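Long-range contact in polysaccharide Lyase Family 6 (Bacteroides cellulosilyticus, PDB 6QPS), which cleaves alginate as a mannuronic acid-specific lyase of polysaccharide lyase family 6, probably by calcium-assisted beta-elimination: residues Arg204-Gly218 against Phe236-Ser250. Numbering follows the deposited sequence.
With CA (calcium ion), chain C; ACT (acetate ion), chain D.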
loop_
_atom_site.group_PDB
_atom_site.type_symbol
_atom_site.label_atom_id
_atom_site.label_comp_id
_atom_site.label_asym_id
_atom_site.label_seq_id
_atom_site.Cartn_x
_atom_site.Cartn_y
_atom_site.Cartn_z
ATOM N N ARG A 204 -8.797 2.875 9.178
ATOM C CA ARG A 204 -9.799 1.988 8.616
ATOM C C ARG A 204 -10.137 0.968 9.688
ATOM O O ARG A 204 -9.246 0.239 10.149
ATOM C CB ARG A 204 -9.299 1.282 7.355
ATOM C CG ARG A 204 -10.446 0.589 6.602
ATOM C CD ARG A 204 -10.090 0.046 5.234
ATOM N NE ARG A 204 -11.321 -0.344 4.566
ATOM C CZ ARG A 204 -11.430 -0.593 3.262
ATOM N NH1 ARG A 204 -10.358 -0.545 2.481
ATOM N NH2 ARG A 204 -12.622 -0.884 2.761
ATOM N N GLN A 205 -11.402 0.924 10.103
ATOM C CA GLN A 205 -11.802 0.001 11.148
ATOM C C GLN A 205 -11.959 -1.430 10.628
ATOM O O GLN A 205 -12.138 -1.659 9.428
ATOM C CB GLN A 205 -13.112 0.468 11.759
ATOM C CG GLN A 205 -13.002 1.781 12.527
ATOM C CD GLN A 205 -12.586 1.588 13.975
ATOM O OE1 GLN A 205 -12.726 0.500 14.541
ATOM N NE2 GLN A 205 -12.071 2.649 14.584
ATOM N N PRO A 206 -11.888 -2.418 11.520
ATOM C CA PRO A 206 -12.056 -3.809 11.081
ATOM C C PRO A 206 -13.339 -4.039 10.288
ATOM O O PRO A 206 -14.431 -3.671 10.718
ATOM C CB PRO A 206 -12.033 -4.596 12.396
ATOM C CG PRO A 206 -11.139 -3.757 13.301
ATOM C CD PRO A 206 -11.527 -2.331 12.952
ATOM N N TYR A 207 -13.197 -4.693 9.132
ATOM C CA TYR A 207 -14.311 -5.004 8.247
ATOM C C TYR A 207 -14.997 -6.312 8.611
ATOM O O TYR A 207 -16.188 -6.476 8.337
ATOM C CB TYR A 207 -13.792 -5.064 6.792
ATOM C CG TYR A 207 -14.843 -5.176 5.700
ATOM C CD1 TYR A 207 -15.908 -4.295 5.638
ATOM C CD2 TYR A 207 -14.754 -6.157 4.707
ATOM C CE1 TYR A 207 -16.887 -4.414 4.640
ATOM C CE2 TYR A 207 -15.707 -6.267 3.709
ATOM C CZ TYR A 207 -16.768 -5.402 3.675
ATOM O OH TYR A 207 -17.703 -5.523 2.666
ATOM N N GLY A 208 -14.261 -7.266 9.173
ATOM C CA GLY A 208 -14.866 -8.538 9.512
ATOM C C GLY A 208 -14.939 -9.522 8.369
ATOM O O GLY A 208 -15.629 -10.544 8.484
ATOM N N GLY A 209 -14.249 -9.243 7.274
ATOM C CA GLY A 209 -14.135 -10.159 6.159
ATOM C C GLY A 209 -13.057 -9.636 5.239
ATOM O O GLY A 209 -12.392 -8.638 5.530
ATOM N N ASN A 210 -12.871 -10.341 4.136
ATOM C CA ASN A 210 -11.865 -9.976 3.157
ATOM C C ASN A 210 -12.382 -8.849 2.268
ATOM O O ASN A 210 -13.589 -8.657 2.098
ATOM C CB ASN A 210 -11.555 -11.202 2.289
ATOM C CG ASN A 210 -10.221 -11.117 1.578
ATOM O OD1 ASN A 210 -9.456 -10.164 1.732
ATOM N ND2 ASN A 210 -9.935 -12.134 0.774
ATOM N N GLY A 211 -11.446 -8.103 1.699
ATOM C CA GLY A 211 -11.752 -7.036 0.774
ATOM C C GLY A 211 -11.735 -5.640 1.356
ATOM O O GLY A 211 -12.499 -4.790 0.887
ATOM N N ALA A 212 -10.854 -5.361 2.326
ATOM C CA ALA A 212 -10.745 -4.052 2.955
ATOM C C ALA A 212 -9.293 -3.574 2.936
ATOM O O ALA A 212 -8.851 -2.855 3.835
ATOM C CB ALA A 212 -11.363 -4.049 4.360
ATOM N N GLU A 213 -8.532 -3.984 1.914
ATOM C CA GLU A 213 -7.143 -3.573 1.755
ATOM C C GLU A 213 -7.059 -2.055 1.547
ATOM O O GLU A 213 -7.998 -1.411 1.066
ATOM C CB GLU A 213 -6.545 -4.270 0.531
ATOM C CG GLU A 213 -6.546 -5.807 0.583
ATOM C CD GLU A 213 -7.793 -6.497 -0.003
ATOM O OE1 GLU A 213 -8.826 -5.818 -0.241
ATOM O OE2 GLU A 213 -7.733 -7.751 -0.200
ATOM N N ILE A 214 -5.899 -1.482 1.874
ATOM C CA ILE A 214 -5.633 -0.083 1.537
ATOM C C ILE A 214 -5.111 0.042 0.106
ATOM O O ILE A 214 -5.657 0.804 -0.697
ATOM C CB ILE A 214 -4.656 0.550 2.546
ATOM C CG1 ILE A 214 -5.144 0.419 3.996
ATOM C CG2 ILE A 214 -4.428 2.037 2.223
ATOM C CD1 ILE A 214 -6.516 0.993 4.280
ATOM N N ILE A 215 -4.040 -0.684 -0.238
ATOM C CA ILE A 215 -3.497 -0.699 -1.593
ATOM C C ILE A 215 -3.446 -2.138 -2.095
ATOM O O ILE A 215 -2.992 -3.041 -1.377
ATOM C CB ILE A 215 -2.077 -0.092 -1.645
ATOM C CG1 ILE A 215 -2.023 1.346 -1.140
ATOM C CG2 ILE A 215 -1.481 -0.176 -3.069
ATOM C CD1 ILE A 215 -0.638 1.948 -1.094
ATOM N N ARG A 216 -3.840 -2.340 -3.352
ATOM C CA ARG A 216 -3.677 -3.613 -4.050
ATOM C C ARG A 216 -2.998 -3.321 -5.384
ATOM O O ARG A 216 -3.471 -2.466 -6.151
ATOM C CB ARG A 216 -5.005 -4.348 -4.276
ATOM C CG ARG A 216 -4.811 -5.762 -4.843
ATOM C CD ARG A 216 -6.127 -6.278 -5.398
ATOM N NE ARG A 216 -7.107 -6.684 -4.395
ATOM C CZ ARG A 216 -8.414 -6.501 -4.490
ATOM N NH1 ARG A 216 -8.946 -5.820 -5.490
ATOM N NH2 ARG A 216 -9.213 -6.978 -3.554
ATOM N N ILE A 217 -1.878 -3.969 -5.639
ATOM C CA ILE A 217 -1.102 -3.732 -6.858
ATOM C C ILE A 217 -1.300 -4.924 -7.793
ATOM O O ILE A 217 -0.616 -5.947 -7.677
ATOM C CB ILE A 217 0.386 -3.483 -6.589
ATOM C CG1 ILE A 217 0.596 -2.483 -5.437
ATOM C CG2 ILE A 217 1.071 -2.964 -7.904
ATOM C CD1 ILE A 217 2.078 -2.230 -5.118
ATOM N N GLY A 218 -2.220 -4.793 -8.755
ATOM C CA GLY A 218 -2.599 -5.900 -9.609
ATOM C C GLY A 218 -3.691 -6.764 -9.016
ATOM O O GLY A 218 -4.341 -6.402 -8.033
ATOM N N PHE A 236 0.920 4.754 6.945
ATOM C CA PHE A 236 -0.292 3.953 7.147
ATOM C C PHE A 236 -0.594 3.999 8.643
ATOM O O PHE A 236 0.171 3.467 9.454
ATOM C CB PHE A 236 -0.087 2.524 6.637
ATOM C CG PHE A 236 0.219 2.478 5.161
ATOM C CD1 PHE A 236 1.508 2.698 4.706
ATOM C CD2 PHE A 236 -0.780 2.272 4.242
ATOM C CE1 PHE A 236 1.787 2.700 3.351
ATOM C CE2 PHE A 236 -0.498 2.274 2.878
ATOM C CZ PHE A 236 0.779 2.504 2.441
ATOM N N PHE A 237 -1.695 4.643 9.021
ATOM C CA PHE A 237 -2.043 4.946 10.422
ATOM C C PHE A 237 -3.373 4.285 10.762
ATOM O O PHE A 237 -4.423 4.673 10.232
ATOM C CB PHE A 237 -2.126 6.471 10.561
ATOM C CG PHE A 237 -2.638 6.994 11.891
ATOM C CD1 PHE A 237 -3.964 7.367 12.049
ATOM C CD2 PHE A 237 -1.763 7.198 12.947
ATOM C CE1 PHE A 237 -4.426 7.906 13.259
ATOM C CE2 PHE A 237 -2.221 7.727 14.164
ATOM C CZ PHE A 237 -3.536 8.069 14.321
ATOM N N ARG A 238 -3.328 3.274 11.626
ATOM C CA ARG A 238 -4.546 2.596 12.070
ATOM C C ARG A 238 -5.320 2.027 10.885
ATOM O O ARG A 238 -6.560 1.985 10.884
ATOM C CB ARG A 238 -5.380 3.518 12.967
ATOM C CG ARG A 238 -4.591 3.869 14.222
ATOM C CD ARG A 238 -5.336 4.817 15.098
ATOM N NE ARG A 238 -4.597 5.032 16.341
ATOM C CZ ARG A 238 -4.889 5.959 17.247
ATOM N NH1 ARG A 238 -5.909 6.793 17.047
ATOM N NH2 ARG A 238 -4.149 6.043 18.353
ATOM N N CYS A 239 -4.572 1.497 9.902
ATOM C CA CYS A 239 -5.179 0.821 8.752
ATOM C C CYS A 239 -5.444 -0.628 9.143
ATOM O O CYS A 239 -4.546 -1.476 9.069
ATOM C CB CYS A 239 -4.276 0.894 7.523
ATOM S SG CYS A 239 -3.855 2.575 6.967
ATOM N N SER A 240 -6.677 -0.922 9.560
ATOM C CA SER A 240 -6.988 -2.157 10.273
ATOM C C SER A 240 -8.223 -2.837 9.709
ATOM O O SER A 240 -8.921 -3.561 10.415
ATOM C CB SER A 240 -7.136 -1.884 11.773
ATOM O OG SER A 240 -5.920 -1.308 12.241
ATOM N N GLY A 241 -8.482 -2.660 8.417
ATOM C CA GLY A 241 -9.653 -3.295 7.830
ATOM C C GLY A 241 -9.562 -4.808 7.759
ATOM O O GLY A 241 -10.587 -5.497 7.883
ATOM N N GLU A 242 -8.365 -5.338 7.482
ATOM C CA GLU A 242 -8.135 -6.766 7.273
ATOM C C GLU A 242 -6.635 -7.033 7.346
ATOM O O GLU A 242 -5.832 -6.116 7.523
ATOM C CB GLU A 242 -8.676 -7.210 5.917
ATOM C CG GLU A 242 -8.031 -6.469 4.741
ATOM C CD GLU A 242 -7.849 -7.386 3.554
ATOM O OE1 GLU A 242 -6.801 -8.065 3.475
ATOM O OE2 GLU A 242 -8.769 -7.428 2.701
ATOM N N ASN A 243 -6.250 -8.287 7.085
ATOM C CA ASN A 243 -4.876 -8.709 7.328
ATOM C C ASN A 243 -3.879 -8.187 6.305
ATOM O O ASN A 243 -2.677 -8.226 6.586
ATOM C CB ASN A 243 -4.769 -10.227 7.512
ATOM C CG ASN A 243 -5.159 -11.012 6.298
ATOM O OD1 ASN A 243 -5.552 -10.465 5.279
ATOM N ND2 ASN A 243 -5.042 -12.333 6.402
ATOM N N GLU A 244 -4.326 -7.656 5.157
ATOM C CA GLU A 244 -3.418 -7.030 4.195
ATOM C C GLU A 244 -3.633 -5.514 4.216
ATOM O O GLU A 244 -4.682 -5.021 3.765
ATOM C CB GLU A 244 -3.651 -7.524 2.765
ATOM C CG GLU A 244 -3.524 -9.012 2.554
ATOM C CD GLU A 244 -3.924 -9.404 1.148
ATOM O OE1 GLU A 244 -5.121 -9.203 0.807
ATOM O OE2 GLU A 244 -3.048 -9.892 0.385
ATOM N N ILE A 245 -2.609 -4.766 4.656
ATOM C CA ILE A 245 -2.587 -3.320 4.435
ATOM C C ILE A 245 -2.296 -3.038 2.969
ATOM O O ILE A 245 -3.053 -2.331 2.277
ATOM C CB ILE A 245 -1.538 -2.645 5.339
ATOM C CG1 ILE A 245 -1.751 -2.950 6.826
ATOM C CG2 ILE A 245 -1.516 -1.144 5.068
ATOM C CD1 ILE A 245 -0.530 -2.565 7.657
ATOM N N ILE A 246 -1.195 -3.608 2.474
ATOM C CA ILE A 246 -0.822 -3.578 1.068
ATOM C C ILE A 246 -0.794 -5.021 0.593
ATOM O O ILE A 246 -0.087 -5.859 1.185
ATOM C CB ILE A 246 0.548 -2.932 0.841
ATOM C CG1 ILE A 246 0.614 -1.519 1.439
ATOM C CG2 ILE A 246 0.869 -2.935 -0.654
ATOM C CD1 ILE A 246 1.981 -0.858 1.237
ATOM N N SER A 247 -1.566 -5.308 -0.450
ATOM C CA SER A 247 -1.582 -6.618 -1.105
ATOM C C SER A 247 -0.888 -6.485 -2.464
ATOM O O SER A 247 -1.445 -5.937 -3.423
ATOM C CB SER A 247 -3.028 -7.056 -1.235
ATOM O OG SER A 247 -3.182 -8.333 -1.791
ATOM N N VAL A 248 0.368 -6.923 -2.522
ATOM C CA VAL A 248 1.152 -6.877 -3.757
ATOM C C VAL A 248 0.805 -8.118 -4.577
ATOM O O VAL A 248 0.985 -9.243 -4.096
ATOM C CB VAL A 248 2.665 -6.811 -3.463
ATOM C CG1 VAL A 248 3.426 -6.677 -4.789
ATOM C CG2 VAL A 248 3.029 -5.654 -2.509
ATOM N N LYS A 249 0.272 -7.914 -5.787
ATOM C CA LYS A 249 -0.198 -8.990 -6.653
ATOM C C LYS A 249 0.297 -8.789 -8.091
ATOM O O LYS A 249 -0.471 -8.894 -9.055
ATOM C CB LYS A 249 -1.731 -9.100 -6.597
ATOM C CG LYS A 249 -2.255 -9.610 -5.244
ATOM C CD LYS A 249 -3.779 -9.734 -5.235
ATOM C CE LYS A 249 -4.258 -10.644 -4.118
ATOM N NZ LYS A 249 -5.749 -10.752 -4.059
ATOM N N SER A 250 1.594 -8.498 -8.246
ATOM C CA SER A 250 2.232 -8.284 -9.547
ATOM C C SER A 250 3.741 -8.207 -9.300
ATOM O O SER A 250 4.206 -8.383 -8.167
ATOM C CB SER A 250 1.670 -7.063 -10.274
ATOM O OG SER A 250 1.838 -5.898 -9.476
HETATM CA CA CA C . -7.309 -9.326 1.501
HETATM C C ACT D . -7.789 -11.078 -7.115
HETATM O O ACT D . -6.644 -10.823 -6.758
HETATM O OXT ACT D . -8.178 -11.817 -8.053
HETATM C CH3 ACT D . -8.898 -10.468 -6.265
HETATM O O HOH W 1 -11.366 -7.521 10.358
HETATM O O HOH W 2 -7.353 -10.988 -0.287
HETATM O O HOH W 3 -7.099 -1.938 5.920
HETATM O O HOH W 4 -5.960 -8.443 -2.277
HETATM O O HOH W 5 -6.664 -11.164 3.011
#
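Asn210 and Glu213 meet Glu242 and Glu244 around one calcium ion. Asn210 OD1, Glu213 OE2 and Glu244 OE1 each give the metal one oxygen, while Glu242 grips it with both: OE1 at 2.4 Å and the longer OE2 at 2.7 Å. Waters 2 and 5 bring the count to seven oxygens. The Glu213 and Glu242 carboxylate planes are turned 42° apart, and both acids reach the same ion.

Backbone and side chains position these ligands. Glu242 OE2 accepts Gly211 N, nearly along its C-O axis, and Ala212 N, on the anti side, at 3.0 Å. Glu242 OE1 takes Glu244 N on its anti lone pair. Ser247 OG donates to Glu244 OE2 from above the carboxylate plane. Water 4 links Glu213 OE2 and Ser247 OG to Arg216 NE and Lys249 NZ; Lys249 also binds the acetate, and Arg216 reaches Gln182 and Tyr155.

Next to Glu213 in sequence, Ile214 N and Ile215 N both donate to Ile245 O. The chi1 of -55° turns Ile214 CG1 beside its own backbone N, where it lies 3.7 Å from Cys239 CB. Its CG2 meets the edge of the Phe236 ring at CE2, 4.0 Å away, and Ile215 CD1 meets the same edge. Replacing Ile214 with an alanine removes CG1, CG2 and CD1 and would probably leave Cys239 CB and the Phe236 edge without these contacts.

Strands 215-218 and 247-249 then run parallel, with axes 4.7 Å apart, as neighbouring coils of the parallel beta-helix. Ser247 N bonds to Ile215 O, and Ile217 N to Ser247 O. The three acids probably depend on calcium to offset their mutual repulsion, and the nearby cationic side chains are consistent with a groove for anionic alginate.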